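Local coordinates for YkuI protein (Bacillus subtilis, PDB 2BAS), which binds the second messenger cyclic di-GMP and carries an EAL domain that probably cleaves its phosphodiester bond, at residues 348-353 with 357-362; 91-96 with 109-114; 239-244 with 272-277. One frame throughout, in Å; residues are numbered along the deposited sequence.

How the contacts relate
Contact 2 lies within the EAL barrel, contact 3 joins that barrel to the long helix 271-311, and contact 1 lies in the C-terminal signalling domain. Contact 2 sets a helix against a barrel strand; contact 3, its centre about 28 Å away, docks the barrel helix 238-246 on the start of the long helix, which runs out toward the second domain. Contact 1, a hairpin of that domain's sheet, has its centre about 48 Å from that of contact 3 and about 64 Å from that of contact 2, on the opposite side of the chain's centre. Segment 109-114 runs to the C-terminal end of a parallel strand, the end where TIM-type barrels carry their active sites.

Contact 1. Residues 348-353 with 357-362; sequences GNVFKQ and WIYQPE
Lys-352 lays its side chain across one face of the Trp-357 indole, in the non-hydrogen-bonded pair next to the turn of an antiparallel hairpin. CB of Lys-352 stands 3.5 Å from the centroid of the six-membered ring and almost exactly over it, a CH-pi contact. With CG anti to the backbone N (chi1 -172°) and every later torsion extended as well, the aliphatic chain runs on over the indole, CD passing 3.8 Å from CE2 of Trp-357. At the far end both polar groups meet Thr-330: NZ of Lys-352 bonds to its carbonyl O and NE1 of Trp-357 to its hydroxyl. The indole is swung over strand 349-353 with CG anti to the carbonyl carbon (chi1 -72°), and its CZ3 comes to 4.1 Å from CG2 of Val-350. The other Val-350 branch, CG1, sits near the plane of the Tyr-359 ring at its edge, 4.2 Å from CD1. Helix 318-328 packs on this side through Ile-322 and Ala-326.

Asn-349, Phe-351, Ile-358 and Gln-360 occupy the other face. The extended Gln-360 side chain reaches back across the neighbouring strand, bringing OE1 to 3.5 Å from CB of Asn-349 and 3.6 Å from CB of Phe-351. Its amide plane is only 17° from that of the Phe-351 ring, although NE2 approaches the ring obliquely. Between the faces, two reciprocal pairs of backbone bonds join Asn-349 with Gln-360 and Phe-351 with Ile-358; Gln-360 N to Asn-349 O is 2.8 Å and nearly straight. The hairpin forms one edge of a six-stranded antiparallel sheet, with 356-360 outermost in this chain. Backbone pairing thus fixes the register, while dispersion against Lys-352 and the bond from NE1 to Thr-330 together restrain the rotation of the indole.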
loop_
_atom_site.group_PDB
_atom_site.type_symbol
_atom_site.label_atom_id
_atom_site.label_comp_id
_atom_site.label_asym_id
_atom_site.label_seq_id
_atom_site.Cartn_x
_atom_site.Cartn_y
_atom_site.Cartn_z
ATOM N N GLY A 348 -24.339 20.033 10.319
ATOM C CA GLY A 348 -24.501 19.602 8.938
ATOM C C GLY A 348 -23.244 20.041 8.200
ATOM O O GLY A 348 -22.286 20.511 8.829
ATOM N N ASN A 349 -23.232 19.888 6.876
ATOM C CA ASN A 349 -22.128 20.383 6.065
ATOM C C ASN A 349 -22.525 21.691 5.419
ATOM O O ASN A 349 -23.716 21.917 5.159
ATOM C CB ASN A 349 -21.799 19.415 4.920
ATOM C CG ASN A 349 -20.928 18.258 5.344
ATOM O OD1 ASN A 349 -20.457 18.190 6.473
ATOM N ND2 ASN A 349 -20.712 17.332 4.429
ATOM N N VAL A 350 -21.541 22.556 5.170
ATOM C CA VAL A 350 -21.732 23.643 4.209
ATOM C C VAL A 350 -20.846 23.259 3.039
ATOM O O VAL A 350 -19.726 22.774 3.242
ATOM C CB VAL A 350 -21.493 25.088 4.763
ATOM C CG1 VAL A 350 -22.426 25.355 5.931
ATOM C CG2 VAL A 350 -20.052 25.332 5.180
ATOM N N PHE A 351 -21.368 23.429 1.828
ATOM C CA PHE A 351 -20.741 22.872 0.639
ATOM C C PHE A 351 -20.825 23.874 -0.491
ATOM O O PHE A 351 -21.876 24.476 -0.714
ATOM C CB PHE A 351 -21.448 21.554 0.282
ATOM C CG PHE A 351 -20.929 20.876 -0.953
ATOM C CD1 PHE A 351 -19.791 20.081 -0.902
ATOM C CD2 PHE A 351 -21.601 20.999 -2.163
ATOM C CE1 PHE A 351 -19.311 19.426 -2.043
ATOM C CE2 PHE A 351 -21.127 20.352 -3.316
ATOM C CZ PHE A 351 -19.977 19.560 -3.250
ATOM N N LYS A 352 -19.704 24.077 -1.177
ATOM C CA LYS A 352 -19.635 25.020 -2.292
ATOM C C LYS A 352 -19.770 24.292 -3.629
ATOM O O LYS A 352 -18.847 23.598 -4.078
ATOM C CB LYS A 352 -18.343 25.843 -2.233
ATOM C CG LYS A 352 -18.279 26.978 -3.235
ATOM C CD LYS A 352 -17.070 27.882 -3.022
ATOM C CE LYS A 352 -17.269 29.177 -3.804
ATOM N NZ LYS A 352 -16.060 30.048 -3.892
ATOM N N GLN A 353 -20.934 24.455 -4.251
ATOM C CA GLN A 353 -21.257 23.795 -5.501
ATOM C C GLN A 353 -21.511 24.860 -6.551
ATOM O O GLN A 353 -22.450 25.654 -6.430
ATOM C CB GLN A 353 -22.500 22.923 -5.309
ATOM C CG GLN A 353 -23.105 22.347 -6.586
ATOM C CD GLN A 353 -24.586 22.027 -6.424
ATOM O OE1 GLN A 353 -25.435 22.702 -7.006
ATOM N NE2 GLN A 353 -24.905 21.014 -5.612
ATOM N N TRP A 357 -22.571 28.686 -1.874
ATOM C CA TRP A 357 -22.560 27.814 -0.688
ATOM C C TRP A 357 -23.927 27.231 -0.384
ATOM O O TRP A 357 -24.943 27.915 -0.487
ATOM C CB TRP A 357 -22.007 28.541 0.541
ATOM C CG TRP A 357 -20.552 28.756 0.452
ATOM C CD1 TRP A 357 -19.912 29.877 -0.002
ATOM C CD2 TRP A 357 -19.530 27.815 0.790
ATOM N NE1 TRP A 357 -18.549 29.696 0.045
ATOM C CE2 TRP A 357 -18.286 28.438 0.529
ATOM C CE3 TRP A 357 -19.539 26.505 1.291
ATOM C CZ2 TRP A 357 -17.061 27.797 0.755
ATOM C CZ3 TRP A 357 -18.314 25.864 1.518
ATOM C CH2 TRP A 357 -17.094 26.516 1.245
ATOM N N ILE A 358 -23.928 25.961 -0.002
ATOM C CA ILE A 358 -25.147 25.219 0.276
ATOM C C ILE A 358 -25.079 24.608 1.680
ATOM O O ILE A 358 -24.007 24.490 2.248
ATOM C CB ILE A 358 -25.391 24.186 -0.857
ATOM C CG1 ILE A 358 -26.121 24.882 -2.011
ATOM C CG2 ILE A 358 -26.188 22.965 -0.387
ATOM C CD1 ILE A 358 -25.900 24.238 -3.365
ATOM N N TYR A 359 -26.225 24.270 2.256
ATOM C CA TYR A 359 -26.257 23.698 3.588
ATOM C C TYR A 359 -26.912 22.332 3.569
ATOM O O TYR A 359 -28.071 22.191 3.170
ATOM C CB TYR A 359 -26.971 24.636 4.573
ATOM C CG TYR A 359 -27.233 24.018 5.933
ATOM C CD1 TYR A 359 -26.177 23.652 6.786
ATOM C CD2 TYR A 359 -28.533 23.796 6.373
ATOM C CE1 TYR A 359 -26.419 23.081 8.039
ATOM C CE2 TYR A 359 -28.784 23.226 7.625
ATOM C CZ TYR A 359 -27.724 22.872 8.448
ATOM O OH TYR A 359 -27.995 22.311 9.682
ATOM N N GLN A 360 -26.159 21.333 4.016
ATOM C CA GLN A 360 -26.619 19.951 4.025
ATOM C C GLN A 360 -26.761 19.408 5.460
ATOM O O GLN A 360 -25.816 18.827 6.005
ATOM C CB GLN A 360 -25.663 19.085 3.202
ATOM C CG GLN A 360 -25.454 19.561 1.766
ATOM C CD GLN A 360 -24.181 19.011 1.136
ATOM O OE1 GLN A 360 -23.167 18.804 1.807
ATOM N NE2 GLN A 360 -24.226 18.792 -0.165
ATOM N N PRO A 361 -27.944 19.603 6.075
ATOM C CA PRO A 361 -28.208 19.171 7.453
ATOM C C PRO A 361 -28.076 17.664 7.681
ATOM O O PRO A 361 -27.709 17.246 8.777
ATOM C CB PRO A 361 -29.667 19.594 7.681
ATOM C CG PRO A 361 -30.253 19.704 6.305
ATOM C CD PRO A 361 -29.129 20.255 5.480
ATOM N N GLU A 362 -28.378 16.865 6.657
ATOM C CA GLU A 362 -28.356 15.399 6.763
ATOM C C GLU A 362 -27.014 14.813 7.243
ATOM O O GLU A 362 -26.974 13.719 7.797
ATOM C CB GLU A 362 -28.803 14.740 5.444
ATOM C CG GLU A 362 -27.857 14.927 4.232
ATOM C CD GLU A 362 -28.107 16.210 3.415
ATOM O OE1 GLU A 362 -28.670 17.193 3.953
ATOM O OE2 GLU A 362 -27.728 16.230 2.222
#

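Contact 2. Residues 91-96 with 109-114; sequences RIIRQA and IFMNQD
In Ile-93 a chi1 of -58° puts CG1 beside the backbone N and anti to the carbonyl carbon, leaving CG2 anti to N; with CD1 extended, both methyl groups are sent from helix 82-100 toward strand 108-112. Gln-113 answers from segment 109-114: its chain is bent at chi2 (-81°), turning the amide back to the helix although the side chain sets out in another direction. CD1 of Ile-93 comes 3.7 Å from NE2 of Gln-113, the two chains crossing at a slant. Lower on the same isoleucine, CG2 meets the selenium, SE, of the selenomethionine at Met-111 at 4.2 Å. In topology this is a helix against the strand that follows it: strand 53-64, helix 82-100 and strand 108-112 make a beta-alpha-beta crossover in the TIM-like barrel of the EAL domain, its two strands parallel neighbours. The CA atoms of Ile-93 and Met-111 are 8.3 Å apart, so side chains alone span the layer. The hydrogen bond of NE2 of Gln-113 goes to OD2 of Asp-89, one helical turn before Ile-93, and ties the bent amide to the same helix that the methyl comes from. Phe-126 of helix 124-135 touches both Ile-93 and Gln-113, while Met-111 packs on Phe-143 of the next strand.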
loop_
_atom_site.group_PDB
_atom_site.type_symbol
_atom_site.label_atom_id
_atom_site.label_comp_id
_atom_site.label_asym_id
_atom_site.label_seq_id
_atom_site.Cartn_x
_atom_site.Cartn_y
_atom_site.Cartn_z
ATOM N N ARG A 91 26.234 -23.605 -17.120
ATOM C CA ARG A 91 27.545 -23.150 -17.562
ATOM C C ARG A 91 27.783 -21.712 -17.095
ATOM O O ARG A 91 28.790 -21.422 -16.447
ATOM C CB ARG A 91 27.713 -23.298 -19.082
ATOM C CG ARG A 91 29.130 -23.005 -19.616
ATOM C CD ARG A 91 30.140 -24.078 -19.220
ATOM N NE ARG A 91 29.931 -25.302 -19.983
ATOM C CZ ARG A 91 30.605 -25.629 -21.084
ATOM N NH1 ARG A 91 30.333 -26.765 -21.714
ATOM N NH2 ARG A 91 31.549 -24.827 -21.560
ATOM N N ILE A 92 26.839 -20.828 -17.386
ATOM C CA ILE A 92 26.958 -19.430 -16.980
ATOM C C ILE A 92 27.174 -19.261 -15.474
ATOM O O ILE A 92 28.126 -18.596 -15.069
ATOM C CB ILE A 92 25.728 -18.610 -17.405
ATOM C CG1 ILE A 92 25.585 -18.607 -18.924
ATOM C CG2 ILE A 92 25.811 -17.175 -16.870
ATOM C CD1 ILE A 92 24.187 -18.188 -19.368
ATOM N N ILE A 93 26.293 -19.853 -14.660
ATOM C CA ILE A 93 26.354 -19.737 -13.195
ATOM C C ILE A 93 27.706 -20.151 -12.621
ATOM O O ILE A 93 28.302 -19.415 -11.827
ATOM C CB ILE A 93 25.243 -20.554 -12.495
ATOM C CG1 ILE A 93 23.858 -20.116 -12.975
ATOM C CG2 ILE A 93 25.318 -20.379 -10.985
ATOM C CD1 ILE A 93 22.742 -21.116 -12.660
ATOM N N ARG A 94 28.181 -21.327 -13.026
ATOM C CA ARG A 94 29.462 -21.852 -12.560
ATOM C C ARG A 94 30.650 -20.949 -12.894
ATOM O O ARG A 94 31.511 -20.720 -12.042
ATOM C CB ARG A 94 29.686 -23.268 -13.081
ATOM C CG ARG A 94 28.779 -24.285 -12.424
ATOM C CD ARG A 94 28.878 -25.653 -13.085
ATOM N NE ARG A 94 27.872 -26.540 -12.512
ATOM C CZ ARG A 94 28.043 -27.283 -11.419
ATOM N NH1 ARG A 94 29.203 -27.282 -10.764
ATOM N NH2 ARG A 94 27.041 -28.037 -10.980
ATOM N N GLN A 95 30.698 -20.427 -14.114
ATOM C CA GLN A 95 31.749 -19.485 -14.472
ATOM C C GLN A 95 31.696 -18.261 -13.580
ATOM O O GLN A 95 32.734 -17.759 -13.145
ATOM C CB GLN A 95 31.612 -19.038 -15.918
ATOM C CG GLN A 95 32.033 -20.065 -16.935
ATOM C CD GLN A 95 31.878 -19.546 -18.340
ATOM O OE1 GLN A 95 32.478 -18.535 -18.714
ATOM N NE2 GLN A 95 31.073 -20.237 -19.132
ATOM N N ALA A 96 30.483 -17.787 -13.309
ATOM C CA ALA A 96 30.294 -16.589 -12.522
ATOM C C ALA A 96 30.697 -16.785 -11.069
ATOM O O ALA A 96 31.390 -15.936 -10.507
ATOM C CB ALA A 96 28.864 -16.104 -12.622
ATOM N N ILE A 109 25.390 -11.669 -4.663
ATOM C CA ILE A 109 25.265 -12.334 -5.964
ATOM C C ILE A 109 23.786 -12.424 -6.369
ATOM O O ILE A 109 23.032 -13.251 -5.832
ATOM C CB ILE A 109 25.929 -13.757 -5.966
ATOM C CG1 ILE A 109 27.379 -13.698 -5.475
ATOM C CG2 ILE A 109 25.877 -14.375 -7.352
ATOM C CD1 ILE A 109 27.990 -15.057 -5.133
ATOM N N PHE A 110 23.375 -11.565 -7.303
ATOM C CA PHE A 110 21.994 -11.554 -7.812
ATOM C C PHE A 110 21.839 -12.456 -9.044
ATOM O O PHE A 110 22.407 -12.187 -10.112
ATOM C CB PHE A 110 21.553 -10.134 -8.171
ATOM C CG PHE A 110 21.331 -9.230 -6.989
ATOM C CD1 PHE A 110 22.409 -8.649 -6.317
ATOM C CD2 PHE A 110 20.035 -8.918 -6.573
ATOM C CE1 PHE A 110 22.199 -7.788 -5.227
ATOM C CE2 PHE A 110 19.822 -8.073 -5.481
ATOM C CZ PHE A 110 20.912 -7.499 -4.808
HETATM N N MSE A 111 21.062 -13.521 -8.885
HETATM C CA MSE A 111 20.795 -14.462 -9.962
HETATM C C MSE A 111 19.300 -14.573 -10.236
HETATM O O MSE A 111 18.533 -15.003 -9.372
HETATM C CB MSE A 111 21.326 -15.841 -9.594
HETATM C CG MSE A 111 22.824 -15.948 -9.428
HETATM SE SE MSE A 111 23.289 -17.628 -8.518
HETATM C CE MSE A 111 22.169 -17.417 -6.867
ATOM N N ASN A 112 18.900 -14.195 -11.442
ATOM C CA ASN A 112 17.499 -14.242 -11.874
ATOM C C ASN A 112 17.160 -15.622 -12.404
ATOM O O ASN A 112 17.580 -15.998 -13.498
ATOM C CB ASN A 112 17.252 -13.200 -12.964
ATOM C CG ASN A 112 15.783 -13.028 -13.300
ATOM O OD1 ASN A 112 14.898 -13.614 -12.666
ATOM N ND2 ASN A 112 15.513 -12.205 -14.310
ATOM N N GLN A 113 16.385 -16.368 -11.629
ATOM C CA GLN A 113 16.103 -17.756 -11.950
ATOM C C GLN A 113 14.646 -17.974 -12.269
ATOM O O GLN A 113 13.775 -17.510 -11.547
ATOM C CB GLN A 113 16.535 -18.649 -10.793
ATOM C CG GLN A 113 18.036 -18.711 -10.639
ATOM C CD GLN A 113 18.661 -19.694 -11.601
ATOM O OE1 GLN A 113 18.358 -20.888 -11.558
ATOM N NE2 GLN A 113 19.542 -19.206 -12.470
ATOM N N ASP A 114 14.409 -18.680 -13.369
ATOM C CA ASP A 114 13.076 -19.026 -13.847
ATOM C C ASP A 114 12.412 -19.999 -12.865
ATOM O O ASP A 114 12.935 -21.076 -12.598
ATOM C CB ASP A 114 13.204 -19.650 -15.243
ATOM C CG ASP A 114 11.874 -19.778 -15.981
ATOM O OD1 ASP A 114 10.799 -19.517 -15.380
ATOM O OD2 ASP A 114 11.917 -20.156 -17.182
#

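Contact 3. Residues 239-244 with 272-277; sequences FQLQYA and QRLKTE
Leu-241 and Leu-274 carry the apolar part of this contact, meeting methyl to methyl with CD2 of one 4.2 Å from CD2 of the other. Leu-241 sets out toward helix 271-311, and with CG anti to the backbone N (chi1 -178°) its CD2 is carried out to the facing helix. Leu-274 starts off along the flank of its helix and only its end comes nearer. The two chains cross at an angle. Around them, Phe-252 of strand 249-252 lies against Leu-241, and Leu-257 against Leu-274.

The second kind of contact is polar against apolar. The same CD2 of Leu-241 lies 3.9 Å from OE2 of Glu-277, one turn further along than Leu-274, so a single methyl touches two successive turns of the facing helix. No polar bond joins the two segments.

Charge and hydrogen bonding act within helix 271-311 and beyond it. OE2 of Glu-277 faces NE of Arg-273 at 3.8 Å, a long salt bridge between residues four apart, with the oxygen in the guanidinium plane at its edge. The other oxygen, OE1, is hydrogen-bonded to the hydroxyl of Tyr-256, whose ring also makes a cation-pi contact with Arg-273. From another side of the helix, Lys-275 forms a salt bridge with Asp-344 of the second subunit.

Helix 238-246 of the EAL barrel is thereby set against the first turns of the long helix leading to the C-terminal domain. The grip across the interface is a small dispersion contact centred on one leucine. With a hydrogen bond at OE1 and a rather distant guanidinium by OE2, the carboxylate of Glu-277 may stay charged even with a methyl group beside it.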
loop_
_atom_site.group_PDB
_atom_site.type_symbol
_atom_site.label_atom_id
_atom_site.label_comp_id
_atom_site.label_asym_id
_atom_site.label_seq_id
_atom_site.Cartn_x
_atom_site.Cartn_y
_atom_site.Cartn_z
ATOM N N PHE A 239 15.589 11.607 -13.772
ATOM C CA PHE A 239 14.328 11.604 -13.027
ATOM C C PHE A 239 13.978 10.240 -12.411
ATOM O O PHE A 239 13.203 10.169 -11.446
ATOM C CB PHE A 239 13.171 12.136 -13.891
ATOM C CG PHE A 239 12.767 11.217 -15.017
ATOM C CD1 PHE A 239 11.820 10.205 -14.808
ATOM C CD2 PHE A 239 13.316 11.370 -16.289
ATOM C CE1 PHE A 239 11.440 9.356 -15.844
ATOM C CE2 PHE A 239 12.942 10.527 -17.330
ATOM C CZ PHE A 239 12.005 9.518 -17.105
ATOM N N GLN A 240 14.537 9.167 -12.975
ATOM C CA GLN A 240 14.311 7.807 -12.464
ATOM C C GLN A 240 15.132 7.528 -11.204
ATOM O O GLN A 240 14.642 6.899 -10.264
ATOM C CB GLN A 240 14.590 6.767 -13.551
ATOM C CG GLN A 240 13.517 6.729 -14.636
ATOM C CD GLN A 240 13.941 5.986 -15.890
ATOM O OE1 GLN A 240 13.122 5.336 -16.535
ATOM N NE2 GLN A 240 15.213 6.087 -16.247
ATOM N N LEU A 241 16.375 8.009 -11.193
ATOM C CA LEU A 241 17.234 7.924 -10.017
ATOM C C LEU A 241 16.651 8.797 -8.914
ATOM O O LEU A 241 16.547 8.370 -7.760
ATOM C CB LEU A 241 18.659 8.369 -10.352
ATOM C CG LEU A 241 19.689 8.278 -9.221
ATOM C CD1 LEU A 241 19.836 6.844 -8.706
ATOM C CD2 LEU A 241 21.026 8.840 -9.670
ATOM N N GLN A 242 16.269 10.018 -9.290
ATOM C CA GLN A 242 15.534 10.932 -8.423
ATOM C C GLN A 242 14.353 10.200 -7.803
ATOM O O GLN A 242 14.217 10.155 -6.580
ATOM C CB GLN A 242 15.074 12.160 -9.232
ATOM C CG GLN A 242 13.703 12.761 -8.860
ATOM C CD GLN A 242 13.733 13.642 -7.622
ATOM O OE1 GLN A 242 14.246 14.770 -7.647
ATOM N NE2 GLN A 242 13.157 13.139 -6.533
ATOM N N TYR A 243 13.523 9.591 -8.644
ATOM C CA TYR A 243 12.334 8.922 -8.153
ATOM C C TYR A 243 12.652 7.840 -7.121
ATOM O O TYR A 243 12.038 7.810 -6.050
ATOM C CB TYR A 243 11.500 8.353 -9.298
ATOM C CG TYR A 243 10.241 7.709 -8.800
ATOM C CD1 TYR A 243 9.076 8.451 -8.649
ATOM C CD2 TYR A 243 10.222 6.352 -8.440
ATOM C CE1 TYR A 243 7.909 7.859 -8.162
ATOM C CE2 TYR A 243 9.065 5.749 -7.952
ATOM C CZ TYR A 243 7.913 6.511 -7.816
ATOM O OH TYR A 243 6.763 5.924 -7.339
ATOM N N ALA A 244 13.603 6.964 -7.448
ATOM C CA ALA A 244 13.980 5.847 -6.576
ATOM C C ALA A 244 14.409 6.335 -5.202
ATOM O O ALA A 244 13.966 5.831 -4.164
ATOM C CB ALA A 244 15.099 5.043 -7.213
ATOM N N GLN A 272 31.628 9.411 -5.871
ATOM C CA GLN A 272 31.594 10.872 -5.978
ATOM C C GLN A 272 30.422 11.427 -6.774
ATOM O O GLN A 272 29.781 12.378 -6.338
ATOM C CB GLN A 272 32.932 11.426 -6.479
ATOM C CG GLN A 272 34.077 11.146 -5.513
ATOM C CD GLN A 272 33.649 11.288 -4.055
ATOM O OE1 GLN A 272 33.192 12.350 -3.627
ATOM N NE2 GLN A 272 33.788 10.207 -3.290
ATOM N N ARG A 273 30.142 10.831 -7.926
ATOM C CA ARG A 273 29.027 11.256 -8.758
ATOM C C ARG A 273 27.705 11.124 -7.996
ATOM O O ARG A 273 26.891 12.046 -8.006
ATOM C CB ARG A 273 29.005 10.455 -10.062
ATOM C CG ARG A 273 27.804 10.715 -10.951
ATOM C CD ARG A 273 27.796 9.741 -12.109
ATOM N NE ARG A 273 26.473 9.609 -12.710
ATOM C CZ ARG A 273 26.209 8.892 -13.798
ATOM N NH1 ARG A 273 27.172 8.236 -14.428
ATOM N NH2 ARG A 273 24.973 8.835 -14.264
ATOM N N LEU A 274 27.515 9.990 -7.320
ATOM C CA LEU A 274 26.309 9.744 -6.519
ATOM C C LEU A 274 26.221 10.640 -5.281
ATOM O O LEU A 274 25.161 11.197 -5.003
ATOM C CB LEU A 274 26.198 8.264 -6.120
ATOM C CG LEU A 274 25.891 7.223 -7.210
ATOM C CD1 LEU A 274 25.866 5.798 -6.629
ATOM C CD2 LEU A 274 24.563 7.530 -7.912
ATOM N N LYS A 275 27.329 10.778 -4.551
ATOM C CA LYS A 275 27.377 11.619 -3.351
ATOM C C LYS A 275 26.848 13.033 -3.583
ATOM O O LYS A 275 26.048 13.531 -2.786
ATOM C CB LYS A 275 28.793 11.676 -2.763
ATOM C CG LYS A 275 29.047 10.759 -1.559
ATOM C CD LYS A 275 28.810 11.462 -0.208
ATOM C CE LYS A 275 27.336 11.544 0.170
ATOM N NZ LYS A 275 27.111 12.262 1.456
ATOM N N THR A 276 27.278 13.667 -4.671
ATOM C CA THR A 276 26.828 15.021 -4.993
ATOM C C THR A 276 25.432 15.013 -5.604
ATOM O O THR A 276 24.620 15.888 -5.312
ATOM C CB THR A 276 27.792 15.784 -5.950
ATOM O OG1 THR A 276 27.613 15.330 -7.296
ATOM C CG2 THR A 276 29.260 15.626 -5.525
ATOM N N GLU A 277 25.153 14.025 -6.448
ATOM C CA GLU A 277 23.853 13.941 -7.102
ATOM C C GLU A 277 22.722 13.771 -6.077
ATOM O O GLU A 277 21.604 14.254 -6.293
ATOM C CB GLU A 277 23.848 12.836 -8.162
ATOM C CG GLU A 277 22.715 12.950 -9.184
ATOM C CD GLU A 277 23.112 12.469 -10.576
ATOM O OE1 GLU A 277 22.730 13.145 -11.556
ATOM O OE2 GLU A 277 23.811 11.432 -10.699
#